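Oxalate-binding protein (Thermotoga maritima, PDB 1O4T) binds oxalate and manganese as a homodimer of the cupin fold, and is probably an oxalate decarboxylase. Local coordinates at residues 79-85 with 102-108; 58-64 with 123-129. One frame throughout, in Å; residues are numbered along the deposited sequence.

How the interactions relate
Following the chain from the N terminus, strand 56-64 supplies the first half of interaction 2, and its partner 123-129 arrives after 58 intervening residues, near the C terminus. Within that long excursion, 79-85 runs out, the chain passes through strands 88-93 and 96-101 of the second sheet, and 102-108 returns to close interaction 1 over a much shorter loop. The two contacts are thus nested, not crossed. They share a sheet: strands 78-86 and 124-132 are neighbours, with L85 N 2.8 Å from E125 O, so the four segments run side by side as 58-64, 123-129, 79-85, 102-108. The principle is that sequence-distant pairings build one wall, here on one side of the manganese and oxalate.

Interaction 1 (79-85 with 102-108). With MN (manganese (II) ion), chain C; OXL (oxalate ion), chain D.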
ATOM      1  N   PHE A  79      -2.197  10.902  -9.582  1.00 31.45           N
ATOM      2  CA  PHE A  79      -2.001  11.210  -8.185  1.00 31.52           C
ATOM      3  C   PHE A  79      -1.183  10.115  -7.533  1.00 31.21           C
ATOM      4  O   PHE A  79      -1.133   8.997  -8.041  1.00 30.57           O
ATOM      5  CB  PHE A  79      -3.332  11.495  -7.467  1.00 32.21           C
ATOM      6  CG  PHE A  79      -4.272  10.322  -7.399  1.00 32.42           C
ATOM      7  CD1 PHE A  79      -5.226  10.136  -8.369  1.00 31.20           C
ATOM      8  CD2 PHE A  79      -4.208   9.416  -6.345  1.00 34.00           C
ATOM      9  CE1 PHE A  79      -6.095   9.082  -8.310  1.00 31.06           C
ATOM     10  CE2 PHE A  79      -5.080   8.317  -6.303  1.00 35.91           C
ATOM     11  CZ  PHE A  79      -6.039   8.175  -7.299  1.00 34.17           C
ATOM     12  N   GLU A  80      -0.504  10.456  -6.447  1.00 31.10           N
ATOM     13  CA  GLU A  80       0.344   9.508  -5.721  1.00 32.09           C
ATOM     14  C   GLU A  80       0.007   9.390  -4.248  1.00 32.96           C
ATOM     15  O   GLU A  80      -0.290  10.372  -3.586  1.00 33.55           O
ATOM     16  CB  GLU A  80       1.816   9.890  -5.872  1.00 31.99           C
ATOM     17  CG  GLU A  80       2.738   8.711  -5.660  1.00 34.11           C
ATOM     18  CD  GLU A  80       4.157   8.964  -6.087  1.00 34.21           C
ATOM     19  OE1 GLU A  80       4.999   8.066  -5.918  1.00 36.71           O
ATOM     20  OE2 GLU A  80       4.434  10.052  -6.576  1.00 38.11           O
ATOM     21  N   ILE A  81       0.073   8.163  -3.753  1.00 33.23           N
ATOM     22  CA  ILE A  81      -0.121   7.844  -2.362  1.00 33.38           C
ATOM     23  C   ILE A  81       1.171   7.206  -1.852  1.00 32.62           C
ATOM     24  O   ILE A  81       1.696   6.287  -2.455  1.00 32.33           O
ATOM     25  CB  ILE A  81      -1.280   6.821  -2.201  1.00 34.22           C
ATOM     26  CG1 ILE A  81      -2.556   7.315  -2.889  1.00 35.55           C
ATOM     27  CG2 ILE A  81      -1.516   6.491  -0.704  1.00 35.13           C
ATOM     28  CD1 ILE A  81      -3.512   6.164  -3.181  1.00 37.03           C
ATOM     29  N   TYR A  82       1.696   7.690  -0.738  1.00 32.28           N
ATOM     30  CA  TYR A  82       2.666   6.941   0.019  1.00 31.32           C
ATOM     31  C   TYR A  82       1.997   6.319   1.255  1.00 32.14           C
ATOM     32  O   TYR A  82       1.207   6.976   1.952  1.00 32.70           O
ATOM     33  CB  TYR A  82       3.760   7.855   0.531  1.00 32.42           C
ATOM     34  CG  TYR A  82       4.646   8.605  -0.449  1.00 31.45           C
ATOM     35  CD1 TYR A  82       5.379   9.710  -0.018  1.00 31.51           C
ATOM     36  CD2 TYR A  82       4.794   8.205  -1.781  1.00 32.08           C
ATOM     37  CE1 TYR A  82       6.234  10.365  -0.861  1.00 31.91           C
ATOM     38  CE2 TYR A  82       5.648   8.854  -2.621  1.00 32.63           C
ATOM     39  CZ  TYR A  82       6.365   9.949  -2.172  1.00 33.39           C
ATOM     40  OH  TYR A  82       7.212  10.620  -3.061  1.00 33.58           O
ATOM     41  N   TYR A  83       2.304   5.051   1.535  1.00 32.07           N
ATOM     42  CA  TYR A  83       2.039   4.454   2.845  1.00 31.29           C
ATOM     43  C   TYR A  83       3.384   4.166   3.551  1.00 31.09           C
ATOM     44  O   TYR A  83       4.225   3.370   3.090  1.00 29.59           O
ATOM     45  CB  TYR A  83       1.175   3.197   2.725  1.00 32.17           C
ATOM     46  CG  TYR A  83       0.803   2.654   4.088  1.00 32.12           C
ATOM     47  CD1 TYR A  83      -0.384   3.019   4.698  1.00 35.96           C
ATOM     48  CD2 TYR A  83       1.646   1.811   4.766  1.00 32.67           C
ATOM     49  CE1 TYR A  83      -0.714   2.578   5.996  1.00 37.43           C
ATOM     50  CE2 TYR A  83       1.330   1.332   6.058  1.00 35.47           C
ATOM     51  CZ  TYR A  83       0.127   1.724   6.666  1.00 35.72           C
ATOM     52  OH  TYR A  83      -0.197   1.286   7.932  1.00 35.32           O
ATOM     53  N   ILE A  84       3.604   4.839   4.670  1.00 31.59           N
ATOM     54  CA  ILE A  84       4.871   4.720   5.381  1.00 31.00           C
ATOM     55  C   ILE A  84       4.911   3.404   6.143  1.00 32.39           C
ATOM     56  O   ILE A  84       4.071   3.156   7.026  1.00 32.31           O
ATOM     57  CB  ILE A  84       5.081   5.910   6.354  1.00 31.92           C
ATOM     58  CG1 ILE A  84       4.825   7.264   5.683  1.00 31.46           C
ATOM     59  CG2 ILE A  84       6.500   5.863   6.994  1.00 32.97           C
ATOM     60  CD1 ILE A  84       5.607   7.475   4.370  1.00 28.96           C
ATOM     61  N   LEU A  85       5.918   2.583   5.826  1.00 31.60           N
ATOM     62  CA  LEU A  85       6.060   1.245   6.401  1.00 31.49           C
ATOM     63  C   LEU A  85       7.007   1.148   7.601  1.00 31.76           C
ATOM     64  O   LEU A  85       6.735   0.370   8.517  1.00 32.60           O
ATOM     65  CB  LEU A  85       6.561   0.254   5.333  1.00 31.86           C
ATOM     66  CG  LEU A  85       5.793   0.009   4.054  1.00 30.54           C
ATOM     67  CD1 LEU A  85       6.669  -0.761   3.101  1.00 34.13           C
ATOM     68  CD2 LEU A  85       4.567  -0.756   4.357  1.00 32.45           C
ATOM     69  N   ALA A 102       5.779   5.483  10.318  1.00 36.70           N
ATOM     70  CA  ALA A 102       5.066   4.252  10.055  1.00 36.02           C
ATOM     71  C   ALA A 102       3.581   4.384  10.335  1.00 36.02           C
ATOM     72  O   ALA A 102       3.158   4.838  11.397  1.00 34.87           O
ATOM     73  CB  ALA A 102       5.672   3.124  10.884  1.00 37.26           C
ATOM     74  N   GLY A 103       2.785   3.983   9.358  1.00 35.64           N
ATOM     75  CA  GLY A 103       1.336   4.035   9.494  1.00 36.01           C
ATOM     76  C   GLY A 103       0.704   5.248   8.817  1.00 35.22           C
ATOM     77  O   GLY A 103      -0.497   5.289   8.622  1.00 36.09           O
ATOM     78  N   ASP A 104       1.514   6.246   8.463  1.00 34.86           N
ATOM     79  CA  ASP A 104       0.986   7.452   7.809  1.00 33.65           C
ATOM     80  C   ASP A 104       0.730   7.252   6.319  1.00 33.03           C
ATOM     81  O   ASP A 104       1.513   6.626   5.588  1.00 32.45           O
ATOM     82  CB  ASP A 104       1.936   8.628   8.009  1.00 33.32           C
ATOM     83  CG  ASP A 104       1.974   9.127   9.441  1.00 34.78           C
ATOM     84  OD1 ASP A 104       1.116   8.785  10.310  1.00 34.10           O
ATOM     85  OD2 ASP A 104       2.882   9.882   9.802  1.00 36.13           O
ATOM     86  N   VAL A 105      -0.361   7.826   5.855  1.00 32.96           N
ATOM     87  CA  VAL A 105      -0.660   7.888   4.418  1.00 33.12           C
ATOM     88  C   VAL A 105      -0.336   9.301   3.961  1.00 32.55           C
ATOM     89  O   VAL A 105      -0.799  10.252   4.575  1.00 32.57           O
ATOM     90  CB  VAL A 105      -2.132   7.608   4.158  1.00 33.60           C
ATOM     91  CG1 VAL A 105      -2.509   7.827   2.687  1.00 33.98           C
ATOM     92  CG2 VAL A 105      -2.480   6.211   4.603  1.00 37.65           C
ATOM     93  N   CYS A 106       0.452   9.426   2.885  1.00 32.35           N
ATOM     94  CA  CYS A 106       0.724  10.734   2.257  1.00 32.08           C
ATOM     95  C   CYS A 106       0.092  10.754   0.900  1.00 31.74           C
ATOM     96  O   CYS A 106       0.422   9.902   0.071  1.00 33.58           O
ATOM     97  CB  CYS A 106       2.223  10.961   2.125  1.00 31.88           C
ATOM     98  SG  CYS A 106       3.138  10.680   3.642  1.00 33.41           S
ATOM     99  N   PHE A 107      -0.811  11.698   0.680  1.00 31.03           N
ATOM    100  CA  PHE A 107      -1.577  11.839  -0.549  1.00 31.52           C
ATOM    101  C   PHE A 107      -1.159  13.083  -1.327  1.00 31.76           C
ATOM    102  O   PHE A 107      -1.216  14.218  -0.805  1.00 32.86           O
ATOM    103  CB  PHE A 107      -3.069  11.934  -0.228  1.00 31.41           C
ATOM    104  CG  PHE A 107      -3.936  11.948  -1.442  1.00 32.61           C
ATOM    105  CD1 PHE A 107      -4.124  10.789  -2.171  1.00 36.54           C
ATOM    106  CD2 PHE A 107      -4.537  13.116  -1.879  1.00 33.88           C
ATOM    107  CE1 PHE A 107      -4.917  10.792  -3.322  1.00 33.95           C
ATOM    108  CE2 PHE A 107      -5.314  13.132  -3.019  1.00 32.61           C
ATOM    109  CZ  PHE A 107      -5.487  11.985  -3.750  1.00 33.84           C
ATOM    110  N   THR A 108      -0.722  12.885  -2.567  1.00 31.81           N
ATOM    111  CA  THR A 108      -0.377  14.012  -3.451  1.00 32.05           C
ATOM    112  C   THR A 108      -1.274  14.018  -4.670  1.00 31.85           C
ATOM    113  O   THR A 108      -1.328  13.051  -5.414  1.00 31.74           O
ATOM    114  CB  THR A 108       1.077  13.932  -3.887  1.00 31.68           C
ATOM    115  OG1 THR A 108       1.914  14.070  -2.752  1.00 33.19           O
ATOM    116  CG2 THR A 108       1.457  15.116  -4.733  1.00 31.62           C
TER
HETATM  117 MN    MN C 300       6.043  11.382  -6.778  1.00 33.94          MN
HETATM  118  C1  OXL D 400       7.759   9.233  -6.313  1.00 52.91           C
HETATM  119  C2  OXL D 400       7.642   9.208  -7.774  1.00 53.27           C
HETATM  120  O1  OXL D 400       8.381   8.170  -5.762  1.00 54.56           O
HETATM  121  O2  OXL D 400       8.357   8.265  -8.415  1.00 56.29           O
HETATM  122  O3  OXL D 400       7.285  10.160  -5.624  1.00 47.15           O
HETATM  123  O4  OXL D 400       6.896   9.974  -8.391  1.00 46.13           O
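Strands 79-85 and 104-108 run antiparallel, at 165° and 4.6 Å between axes, with E80 and T108, and then Y82 and C106, as hydrogen-bonded pairs; I84 N donates to D104 O, and G103 N closes the end on I84 O. Side chains alternate between the faces. F79 points toward the partner strand, and its CD2 lies 3.4 Å from F107 CE1, the rings oblique. On the face of I81, Y83, V105 and F107, I81 CG2 sits beside V105 CG1. With CG of Y83 anti to the backbone N (chi1 -175°), its ring crosses V105, CD1 lying 3.8 Å from CG2, and carries OH to 3.5 Å from G103 CA. Replacing Y83 with an alanine would probably leave V105 CG2, G103 CA and R61 of the second subunit without this packing partner. On the other face E80 and Y82 reach the ligands. The extended E80 chain brings OE2 to the manganese at 2.1 Å, beside H73, H75 and H114, while Y82 OH donates to oxalate O3 (2.6 Å), which meets the ring edge in its plane. O3 (2.1 Å) and O4 (2.3 Å) chelate the metal, which with the Y82 bond probably fixes the oxalate's orientation.

Interaction 2 (58-64 with 123-129); sequences LFARMKL and DLEFLAV
E125 OE1 is approached by two nitrogens of one guanidinium: R61 NE, 2.9 Å away, forms the salt bridge, and R61 NH2 stands equally near. The R61 chain is extended from CG to NE and reaches obliquely across to the glutamate, and the guanidinium and carboxylate planes stand 50° apart. The other oxygen of the carboxylate, OE2, rests against the aliphatic part of K63, 3.6 Å from CD, while K63 NZ, loosely paired with E42, stays beyond salt-bridge range of D123. Further along this face the F59 ring lies beside V129, CD2 being 3.6 Å from CG2, and its CZ reaches L127 CD2. The second subunit packs here, its I81 on F59 and its Y83 on R61 and L127.

The opposite face is apolar. F126 has CG in the crowded position between backbone N and carbonyl carbon (chi1 55°), which lays its ring under M62: CB of M62 stands over one face, a CH-pi contact 3.8 Å from the centroid. M62 CG leans on F126 CE1, and L64 CD1 approaches CE2 of the ring at 3.8 Å. F126 in turn meets the ring of Y82, which binds the oxalate, while A128 touches E80 and L58 touches the oxalate itself.

Six backbone bonds, from A60 with A128 to L64 with L124, join the strands antiparallel. One face meeting the second subunit through F59, R61 and L127, the other placing A128 and F126 beside the oxalate site, is the arrangement of a sheet in the double-stranded beta-helix of a dimeric cupin.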
ATOM      1  N   LEU A  58       2.735   3.052 -11.210  1.00 37.93           N
ATOM      2  CA  LEU A  58       3.742   2.670 -10.225  1.00 37.91           C
ATOM      3  C   LEU A  58       3.120   2.002  -9.000  1.00 37.18           C
ATOM      4  O   LEU A  58       2.163   2.520  -8.438  1.00 37.04           O
ATOM      5  CB  LEU A  58       4.496   3.912  -9.718  1.00 39.29           C
ATOM      6  CG  LEU A  58       5.680   3.631  -8.773  1.00 39.40           C
ATOM      7  CD1 LEU A  58       6.815   2.970  -9.550  1.00 42.15           C
ATOM      8  CD2 LEU A  58       6.148   4.901  -8.132  1.00 40.88           C
ATOM      9  N   PHE A  59       3.704   0.884  -8.574  1.00 35.59           N
ATOM     10  CA  PHE A  59       3.369   0.249  -7.312  1.00 34.19           C
ATOM     11  C   PHE A  59       4.695  -0.304  -6.780  1.00 33.33           C
ATOM     12  O   PHE A  59       5.133  -1.370  -7.191  1.00 33.18           O
ATOM     13  CB  PHE A  59       2.290  -0.832  -7.475  1.00 34.99           C
ATOM     14  CG  PHE A  59       1.729  -1.324  -6.174  1.00 37.06           C
ATOM     15  CD1 PHE A  59       2.436  -2.229  -5.402  1.00 44.12           C
ATOM     16  CD2 PHE A  59       0.544  -0.824  -5.672  1.00 42.65           C
ATOM     17  CE1 PHE A  59       1.965  -2.680  -4.167  1.00 43.72           C
ATOM     18  CE2 PHE A  59       0.068  -1.241  -4.419  1.00 46.63           C
ATOM     19  CZ  PHE A  59       0.800  -2.175  -3.654  1.00 45.67           C
ATOM     20  N   ALA A  60       5.356   0.459  -5.897  1.00 32.67           N
ATOM     21  CA  ALA A  60       6.730   0.200  -5.542  1.00 32.33           C
ATOM     22  C   ALA A  60       6.968   0.381  -4.080  1.00 32.21           C
ATOM     23  O   ALA A  60       6.262   1.138  -3.419  1.00 31.94           O
ATOM     24  CB  ALA A  60       7.638   1.131  -6.281  1.00 33.59           C
ATOM     25  N   ARG A  61       7.976  -0.322  -3.586  1.00 32.19           N
ATOM     26  CA  ARG A  61       8.455  -0.154  -2.221  1.00 32.54           C
ATOM     27  C   ARG A  61       9.771   0.632  -2.273  1.00 33.06           C
ATOM     28  O   ARG A  61      10.722   0.229  -3.004  1.00 33.50           O
ATOM     29  CB  ARG A  61       8.688  -1.510  -1.570  1.00 32.76           C
ATOM     30  CG  ARG A  61       8.913  -1.437  -0.093  1.00 37.05           C
ATOM     31  CD  ARG A  61       9.263  -2.761   0.578  1.00 41.84           C
ATOM     32  NE  ARG A  61       9.548  -2.521   2.004  1.00 47.93           N
ATOM     33  CZ  ARG A  61       9.576  -3.462   2.953  1.00 51.30           C
ATOM     34  NH1 ARG A  61       9.350  -4.741   2.656  1.00 53.49           N
ATOM     35  NH2 ARG A  61       9.829  -3.122   4.214  1.00 52.61           N
ATOM     36  N   MET A  62       9.831   1.749  -1.547  1.00 30.73           N
ATOM     37  CA  MET A  62      11.004   2.620  -1.577  1.00 31.45           C
ATOM     38  C   MET A  62      11.707   2.457  -0.249  1.00 31.86           C
ATOM     39  O   MET A  62      11.027   2.285   0.739  1.00 30.42           O
ATOM     40  CB  MET A  62      10.571   4.061  -1.660  1.00 32.85           C
ATOM     41  CG  MET A  62       9.683   4.391  -2.855  1.00 34.79           C
ATOM     42  SD  MET A  62      10.579   4.221  -4.301  1.00 40.01           S
ATOM     43  CE  MET A  62      11.991   5.318  -3.921  1.00 39.37           C
ATOM     44  N   LYS A  63      13.039   2.505  -0.265  1.00 30.91           N
ATOM     45  CA  LYS A  63      13.868   2.524   0.916  1.00 32.27           C
ATOM     46  C   LYS A  63      14.793   3.718   0.820  1.00 32.63           C
ATOM     47  O   LYS A  63      15.583   3.824  -0.129  1.00 32.73           O
ATOM     48  CB  LYS A  63      14.694   1.265   0.967  1.00 32.85           C
ATOM     49  CG  LYS A  63      15.543   1.133   2.220  1.00 36.93           C
ATOM     50  CD  LYS A  63      16.116  -0.287   2.319  1.00 41.92           C
ATOM     51  CE  LYS A  63      17.543  -0.335   1.915  1.00 44.90           C
ATOM     52  NZ  LYS A  63      18.093  -1.762   2.031  1.00 49.09           N
ATOM     53  N   LEU A  64      14.668   4.625   1.789  1.00 32.12           N
ATOM     54  CA  LEU A  64      15.527   5.805   1.940  1.00 31.86           C
ATOM     55  C   LEU A  64      16.476   5.616   3.138  1.00 31.82           C
ATOM     56  O   LEU A  64      16.053   5.673   4.308  1.00 30.70           O
ATOM     57  CB  LEU A  64      14.677   7.058   2.162  1.00 31.75           C
ATOM     58  CG  LEU A  64      14.258   7.784   0.883  1.00 32.09           C
ATOM     59  CD1 LEU A  64      13.520   6.847  -0.114  1.00 32.46           C
ATOM     60  CD2 LEU A  64      13.411   9.033   1.207  1.00 31.14           C
ATOM     61  N   ASP A 123      16.452   3.195   8.308  1.00 32.76           N
ATOM     62  CA  ASP A 123      15.835   3.310   7.013  1.00 32.19           C
ATOM     63  C   ASP A 123      14.380   3.756   7.116  1.00 31.41           C
ATOM     64  O   ASP A 123      13.628   3.267   7.947  1.00 31.74           O
ATOM     65  CB  ASP A 123      15.905   1.980   6.241  1.00 32.45           C
ATOM     66  CG  ASP A 123      17.333   1.549   5.912  1.00 33.79           C
ATOM     67  OD1 ASP A 123      18.255   2.387   5.849  1.00 35.30           O
ATOM     68  OD2 ASP A 123      17.605   0.354   5.692  1.00 37.93           O
ATOM     69  N   LEU A 124      13.990   4.680   6.241  1.00 30.24           N
ATOM     70  CA  LEU A 124      12.597   5.032   6.042  1.00 30.63           C
ATOM     71  C   LEU A 124      12.099   4.209   4.833  1.00 30.90           C
ATOM     72  O   LEU A 124      12.629   4.356   3.751  1.00 31.86           O
ATOM     73  CB  LEU A 124      12.468   6.523   5.735  1.00 30.69           C
ATOM     74  CG  LEU A 124      11.157   7.115   5.220  1.00 31.90           C
ATOM     75  CD1 LEU A 124      10.038   6.999   6.243  1.00 31.57           C
ATOM     76  CD2 LEU A 124      11.431   8.564   4.855  1.00 32.23           C
ATOM     77  N   GLU A 125      11.118   3.345   5.014  1.00 31.14           N
ATOM     78  CA  GLU A 125      10.556   2.645   3.875  1.00 31.64           C
ATOM     79  C   GLU A 125       9.091   2.971   3.711  1.00 31.28           C
ATOM     80  O   GLU A 125       8.374   3.194   4.678  1.00 31.21           O
ATOM     81  CB  GLU A 125      10.735   1.159   4.043  1.00 32.47           C
ATOM     82  CG  GLU A 125      12.143   0.756   4.433  1.00 34.44           C
ATOM     83  CD  GLU A 125      12.497  -0.674   4.050  1.00 39.49           C
ATOM     84  OE1 GLU A 125      11.795  -1.235   3.201  1.00 43.79           O
ATOM     85  OE2 GLU A 125      13.515  -1.214   4.564  1.00 44.71           O
ATOM     86  N   PHE A 126       8.635   2.987   2.467  1.00 31.59           N
ATOM     87  CA  PHE A 126       7.251   3.229   2.197  1.00 32.04           C
ATOM     88  C   PHE A 126       6.835   2.651   0.857  1.00 33.17           C
ATOM     89  O   PHE A 126       7.660   2.422  -0.053  1.00 33.72           O
ATOM     90  CB  PHE A 126       6.941   4.727   2.239  1.00 31.31           C
ATOM     91  CG  PHE A 126       7.790   5.575   1.317  1.00 31.96           C
ATOM     92  CD1 PHE A 126       7.323   5.956   0.079  1.00 30.39           C
ATOM     93  CD2 PHE A 126       9.038   6.033   1.734  1.00 30.98           C
ATOM     94  CE1 PHE A 126       8.126   6.738  -0.767  1.00 33.98           C
ATOM     95  CE2 PHE A 126       9.828   6.833   0.929  1.00 31.61           C
ATOM     96  CZ  PHE A 126       9.361   7.203  -0.320  1.00 31.39           C
ATOM     97  N   LEU A 127       5.542   2.448   0.749  1.00 32.22           N
ATOM     98  CA  LEU A 127       4.904   2.079  -0.489  1.00 34.77           C
ATOM     99  C   LEU A 127       4.506   3.292  -1.286  1.00 33.39           C
ATOM    100  O   LEU A 127       3.973   4.226  -0.728  1.00 36.04           O
ATOM    101  CB  LEU A 127       3.650   1.297  -0.121  1.00 35.66           C
ATOM    102  CG  LEU A 127       3.443  -0.028  -0.768  1.00 41.95           C
ATOM    103  CD1 LEU A 127       4.622  -0.964  -0.500  1.00 43.45           C
ATOM    104  CD2 LEU A 127       2.078  -0.562  -0.221  1.00 44.47           C
ATOM    105  N   ALA A 128       4.720   3.270  -2.595  1.00 34.28           N
ATOM    106  CA  ALA A 128       4.337   4.375  -3.495  1.00 33.61           C
ATOM    107  C   ALA A 128       3.469   3.841  -4.611  1.00 34.00           C
ATOM    108  O   ALA A 128       3.856   2.890  -5.291  1.00 34.58           O
ATOM    109  CB  ALA A 128       5.553   5.043  -4.044  1.00 33.40           C
ATOM    110  N   VAL A 129       2.315   4.466  -4.827  1.00 33.06           N
ATOM    111  CA  VAL A 129       1.385   4.037  -5.838  1.00 32.71           C
ATOM    112  C   VAL A 129       0.944   5.268  -6.658  1.00 31.98           C
ATOM    113  O   VAL A 129       0.442   6.219  -6.110  1.00 31.48           O
ATOM    114  CB  VAL A 129       0.114   3.408  -5.221  1.00 32.89           C
ATOM    115  CG1 VAL A 129      -0.663   2.664  -6.288  1.00 33.75           C
ATOM    116  CG2 VAL A 129       0.494   2.460  -4.123  1.00 37.09           C
TER